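The same site in two structures of Methylcobalamin\: coenzyme M methyltransferase from Methanosarcina mazei, which catalyses the zinc-dependent transfer of a methyl group from a methylated corrinoid to coenzyme M in methanogenesis: PDB 4AY7 (chain A, 1.80 Å), residues P212-D217 and L245-N250, and PDB 4AY8 (chain B, 2.10 Å), residues P212-D217 and L245-N250. Both blocks share one frame: the second was fitted to the first on N, CA, C and O of the twelve residues, RMSD 0.17 Å. Numbering follows each deposited sequence.

Structure 1 (4AY7). With ZN (zinc ion), chain C.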
loop_
_atom_site.group_PDB
_atom_site.type_symbol
_atom_site.label_atom_id
_atom_site.label_comp_id
_atom_site.label_asym_id
_atom_site.label_seq_id
_atom_site.Cartn_x
_atom_site.Cartn_y
_atom_site.Cartn_z
ATOM N N PRO A 212 8.357 3.138 -0.633
ATOM C CA PRO A 212 9.550 2.667 -1.327
ATOM C C PRO A 212 10.860 3.377 -0.991
ATOM O O PRO A 212 11.891 2.759 -1.093
ATOM C CB PRO A 212 9.184 2.859 -2.786
ATOM C CG PRO A 212 8.146 3.932 -2.783
ATOM C CD PRO A 212 7.323 3.486 -1.592
ATOM N N VAL A 213 10.847 4.674 -0.670
ATOM C CA VAL A 213 12.077 5.398 -0.298
ATOM C C VAL A 213 12.764 4.764 0.957
ATOM O O VAL A 213 13.959 4.907 1.138
ATOM C CB VAL A 213 11.808 6.948 -0.210
ATOM C CG1 VAL A 213 13.072 7.748 0.158
ATOM C CG2 VAL A 213 11.346 7.466 -1.588
ATOM N N ALA A 214 12.004 4.123 1.812
ATOM C CA ALA A 214 12.575 3.506 3.017
ATOM C C ALA A 214 13.342 2.201 2.710
ATOM O O ALA A 214 14.002 1.641 3.599
ATOM C CB ALA A 214 11.458 3.300 4.049
ATOM N N SER A 215 13.272 1.736 1.471
ATOM C CA SER A 215 13.957 0.533 1.017
ATOM C C SER A 215 15.466 0.639 1.132
ATOM O O SER A 215 16.023 1.684 0.897
ATOM C CB SER A 215 13.563 0.233 -0.414
ATOM O OG SER A 215 14.248 -0.906 -0.924
ATOM N N PRO A 216 16.141 -0.440 1.577
ATOM C CA PRO A 216 17.587 -0.477 1.536
ATOM C C PRO A 216 18.105 -0.230 0.122
ATOM O O PRO A 216 19.272 0.076 -0.057
ATOM C CB PRO A 216 17.899 -1.930 1.989
ATOM C CG PRO A 216 16.757 -2.230 2.906
ATOM C CD PRO A 216 15.592 -1.701 2.098
ATOM N N ASP A 217 17.273 -0.395 -0.904
ATOM C CA ASP A 217 17.730 -0.080 -2.235
ATOM C C ASP A 217 17.999 1.421 -2.386
ATOM O O ASP A 217 18.774 1.783 -3.264
ATOM C CB ASP A 217 16.719 -0.492 -3.294
ATOM C CG ASP A 217 16.529 -1.998 -3.374
ATOM O OD1 ASP A 217 17.541 -2.707 -3.277
ATOM O OD2 ASP A 217 15.379 -2.481 -3.538
ATOM N N LEU A 245 2.378 -2.068 6.403
ATOM C CA LEU A 245 3.527 -1.387 5.849
ATOM C C LEU A 245 4.079 -2.225 4.695
ATOM O O LEU A 245 4.460 -3.381 4.881
ATOM C CB LEU A 245 4.599 -1.215 6.909
ATOM C CG LEU A 245 5.941 -0.770 6.442
ATOM C CD1 LEU A 245 5.757 0.683 5.958
ATOM C CD2 LEU A 245 6.919 -0.756 7.593
ATOM N N HIS A 246 4.159 -1.598 3.533
ATOM C CA HIS A 246 4.737 -2.228 2.366
ATOM C C HIS A 246 6.002 -1.520 1.961
ATOM O O HIS A 246 5.931 -0.298 1.645
ATOM C CB HIS A 246 3.728 -2.244 1.257
ATOM C CG HIS A 246 4.322 -2.730 -0.039
ATOM N ND1 HIS A 246 4.378 -4.007 -0.360
ATOM C CD2 HIS A 246 4.970 -2.050 -1.065
ATOM C CE1 HIS A 246 5.068 -4.185 -1.497
ATOM N NE2 HIS A 246 5.372 -2.997 -1.969
ATOM N N ILE A 247 7.139 -2.199 1.925
ATOM C CA ILE A 247 8.391 -1.541 1.500
ATOM C C ILE A 247 8.948 -2.436 0.430
ATOM O O ILE A 247 9.161 -3.637 0.659
ATOM C CB ILE A 247 9.433 -1.313 2.618
ATOM C CG1 ILE A 247 8.920 -0.305 3.662
ATOM C CG2 ILE A 247 10.787 -0.783 2.080
ATOM C CD1 ILE A 247 9.919 -0.063 4.828
ATOM N N CYS A 248 9.055 -1.874 -0.775
ATOM C CA CYS A 248 9.412 -2.652 -1.953
ATOM C C CYS A 248 10.886 -2.995 -1.797
ATOM O O CYS A 248 11.634 -2.275 -1.140
ATOM C CB CYS A 248 9.360 -1.786 -3.249
ATOM S SG CYS A 248 7.944 -0.700 -3.428
ATOM N N GLY A 249 11.326 -3.995 -2.523
ATOM C CA GLY A 249 12.761 -4.193 -2.684
ATOM C C GLY A 249 13.318 -5.254 -1.738
ATOM O O GLY A 249 12.566 -5.962 -1.079
ATOM N N ASN A 250 14.653 -5.339 -1.714
ATOM C CA ASN A 250 15.416 -6.299 -0.871
ATOM C C ASN A 250 15.434 -5.754 0.581
ATOM O O ASN A 250 16.416 -5.176 1.010
ATOM C CB ASN A 250 16.854 -6.392 -1.442
ATOM C CG ASN A 250 16.869 -6.501 -2.976
ATOM O OD1 ASN A 250 16.614 -7.570 -3.517
ATOM N ND2 ASN A 250 17.115 -5.388 -3.679
HETATM ZN ZN ZN C . 6.767 -2.782 -3.702
#
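Ser215 reaches across to Cys248 between the loops at the C-terminal ends of two neighbouring parallel strands of the TIM barrel, 206-210 and 242-246. Its hydroxyl, OG anti to the backbone N, donates to Cys248 O (3.0 Å), tilted 22° from the carbonyl plane, and accepts from Asp217 N in an ST turn; a small hydroxyl suits both tasks. Branched Ile247 fills the apolar side, CD1 lying 3.8 Å from Ala214 CB and CG2 against the Ser215 backbone. Gly249 leaves room for Asp217 OD2, 3.2 Å from its CA. The Asn250 side chain crosses that of Asp217 at about a right angle, planes 84° apart, and ND2 donates to the syn lone pair of OD1 (2.7 Å), which lies in the amide plane. His246 NE2 and Cys248 SG bind zinc together with Cys325, while Ser267 OG is hydrogen-bonded to His246 ND1.

Structure 2 (4AY8). With ZN (zinc ion), chain D; COM (1-thioethanesulfonic acid), chain E.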
loop_
_atom_site.group_PDB
_atom_site.type_symbol
_atom_site.label_atom_id
_atom_site.label_comp_id
_atom_site.label_asym_id
_atom_site.label_seq_id
_atom_site.Cartn_x
_atom_site.Cartn_y
_atom_site.Cartn_z
ATOM N N PRO B 212 8.337 3.258 -0.531
ATOM C CA PRO B 212 9.472 2.725 -1.295
ATOM C C PRO B 212 10.815 3.381 -0.966
ATOM O O PRO B 212 11.865 2.747 -1.095
ATOM C CB PRO B 212 9.089 2.999 -2.752
ATOM C CG PRO B 212 8.029 4.061 -2.694
ATOM C CD PRO B 212 7.315 3.871 -1.396
ATOM N N VAL B 213 10.783 4.639 -0.542
ATOM C CA VAL B 213 12.016 5.356 -0.286
ATOM C C VAL B 213 12.700 4.841 0.986
ATOM O O VAL B 213 13.905 5.033 1.175
ATOM C CB VAL B 213 11.782 6.881 -0.223
ATOM C CG1 VAL B 213 13.088 7.607 0.114
ATOM C CG2 VAL B 213 11.194 7.388 -1.553
ATOM N N ALA B 214 11.942 4.152 1.838
ATOM C CA ALA B 214 12.506 3.535 3.032
ATOM C C ALA B 214 13.239 2.223 2.722
ATOM O O ALA B 214 13.855 1.626 3.603
ATOM C CB ALA B 214 11.420 3.314 4.078
ATOM N N SER B 215 13.193 1.793 1.468
ATOM C CA SER B 215 13.841 0.556 1.053
ATOM C C SER B 215 15.364 0.638 1.123
ATOM O O SER B 215 15.942 1.677 0.833
ATOM C CB SER B 215 13.449 0.204 -0.387
ATOM O OG SER B 215 14.177 -0.929 -0.854
ATOM N N PRO B 216 16.014 -0.469 1.500
ATOM C CA PRO B 216 17.473 -0.547 1.460
ATOM C C PRO B 216 18.070 -0.317 0.075
ATOM O O PRO B 216 19.250 -0.009 -0.039
ATOM C CB PRO B 216 17.756 -1.969 1.950
ATOM C CG PRO B 216 16.624 -2.260 2.861
ATOM C CD PRO B 216 15.430 -1.650 2.158
ATOM N N ASP B 217 17.269 -0.454 -0.972
ATOM C CA ASP B 217 17.706 -0.047 -2.301
ATOM C C ASP B 217 18.031 1.446 -2.342
ATOM O O ASP B 217 18.811 1.877 -3.178
ATOM C CB ASP B 217 16.620 -0.321 -3.341
ATOM C CG ASP B 217 16.350 -1.782 -3.541
ATOM O OD1 ASP B 217 17.136 -2.616 -3.057
ATOM O OD2 ASP B 217 15.330 -2.092 -4.195
ATOM N N LEU B 245 2.397 -2.064 6.410
ATOM C CA LEU B 245 3.580 -1.366 5.917
ATOM C C LEU B 245 4.173 -2.114 4.741
ATOM O O LEU B 245 4.691 -3.225 4.899
ATOM C CB LEU B 245 4.625 -1.249 7.019
ATOM C CG LEU B 245 5.984 -0.721 6.583
ATOM C CD1 LEU B 245 5.859 0.699 5.997
ATOM C CD2 LEU B 245 6.988 -0.791 7.742
ATOM N N HIS B 246 4.087 -1.499 3.562
ATOM C CA HIS B 246 4.670 -2.037 2.343
ATOM C C HIS B 246 5.980 -1.343 2.019
ATOM O O HIS B 246 6.021 -0.127 1.879
ATOM C CB HIS B 246 3.715 -1.830 1.158
ATOM C CG HIS B 246 4.321 -2.185 -0.158
ATOM N ND1 HIS B 246 4.484 -3.489 -0.573
ATOM C CD2 HIS B 246 4.857 -1.409 -1.130
ATOM C CE1 HIS B 246 5.082 -3.497 -1.752
ATOM N NE2 HIS B 246 5.318 -2.249 -2.109
ATOM N N ILE B 247 7.055 -2.110 1.863
ATOM C CA ILE B 247 8.319 -1.553 1.389
ATOM C C ILE B 247 8.902 -2.534 0.397
ATOM O O ILE B 247 9.156 -3.698 0.729
ATOM C CB ILE B 247 9.339 -1.284 2.542
ATOM C CG1 ILE B 247 8.785 -0.270 3.566
ATOM C CG2 ILE B 247 10.675 -0.786 1.993
ATOM C CD1 ILE B 247 9.635 -0.131 4.825
ATOM N N CYS B 248 9.103 -2.077 -0.833
ATOM C CA CYS B 248 9.575 -2.953 -1.878
ATOM C C CYS B 248 11.103 -3.068 -1.874
ATOM O O CYS B 248 11.787 -2.450 -1.054
ATOM C CB CYS B 248 8.993 -2.549 -3.263
ATOM S SG CYS B 248 8.487 -0.822 -3.489
ATOM N N GLY B 249 11.631 -3.900 -2.761
ATOM C CA GLY B 249 13.067 -4.170 -2.817
ATOM C C GLY B 249 13.492 -5.263 -1.853
ATOM O O GLY B 249 12.638 -5.916 -1.229
ATOM N N ASN B 250 14.800 -5.477 -1.708
ATOM C CA ASN B 250 15.266 -6.501 -0.756
ATOM C C ASN B 250 15.371 -5.891 0.623
ATOM O O ASN B 250 16.355 -5.211 0.965
ATOM C CB ASN B 250 16.587 -7.192 -1.135
ATOM C CG ASN B 250 16.907 -8.396 -0.196
ATOM O OD1 ASN B 250 16.177 -8.650 0.774
ATOM N ND2 ASN B 250 17.973 -9.137 -0.497
HETATM ZN ZN ZN D . 6.153 -1.273 -3.867
HETATM C C1 COM E . 3.830 0.477 -4.576
HETATM C C2 COM E . 2.983 1.658 -5.027
HETATM S S1 COM E . 5.450 0.977 -3.886
HETATM S S2 COM E . 1.527 1.227 -5.740
HETATM O O1S COM E . 1.759 0.663 -7.067
HETATM O O2S COM E . 0.772 2.489 -5.920
HETATM O O3S COM E . 0.737 0.288 -4.943
#
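The hydroxyl of Ser215, OG anti to the backbone N, donates to Cys248 O (2.8 Å) from a position tilted 25° out of the carbonyl plane. It also accepts from Asp217 N in an ST turn, two tasks that suit a small hydroxyl. Ile247 brings CD1 to 4.0 Å from Ala214 CB and lays CG2 against the Ser215 backbone, its branches covering this apolar side. Gly249, lacking a side chain, admits Asp217 OD2 to 3.4 Å from its CA. Asn250 carries CG anti to its backbone N (chi1 -172°), which places the amide where OD1 accepts from Asn252 N; Asp217 OD1 lies 3.9 Å from Asn250 N. Zinc is bound by His246 NE2, Cys248 SG, Cys325 and the sulfur S1 of coenzyme M (2.4 Å), and Ser267 OG is hydrogen-bonded to His246 ND1.

Structure 1 against structure 2
The change at the outer end of the contact is a turn of Asn250. Going from Asn250(A) to Asn250(B), chi1 passes from -44° to -172°, and the CG atoms stand 3.4 Å apart after superposition. CG, OD1 and ND2 all leave their places, while the CA atoms that can be compared coincide within the error, so at Asn250 the difference lies in the side chain. In structure 1 the amide nitrogen of Asn250(A) donates to OD1 of Asp217(A). In structure 2 the amide oxygen of Asn250(B) accepts from the backbone N of Asn252(B). The turned amide no longer lies where Asn250(A) approaches the neighbouring loop, which may alter how the two loops are linked at this edge. Further in, Ser215(A), His246(A) and Ile247(A) keep their places in structure 2. The bond from Ser215(A) OG to Cys248(A) O has its counterpart from Ser215(B) OG to Cys248(B) O, and that from Asp217(A) N to Ser215(A) OG recurs from Asp217(B) N to Ser215(B) OG. At the metal, zinc is bound in both structures but is shifted in structure 2, where coenzyme M, modelled in that structure alone, touches His246(B) and Cys248(B) and places its sulfur S1 in the zinc shell.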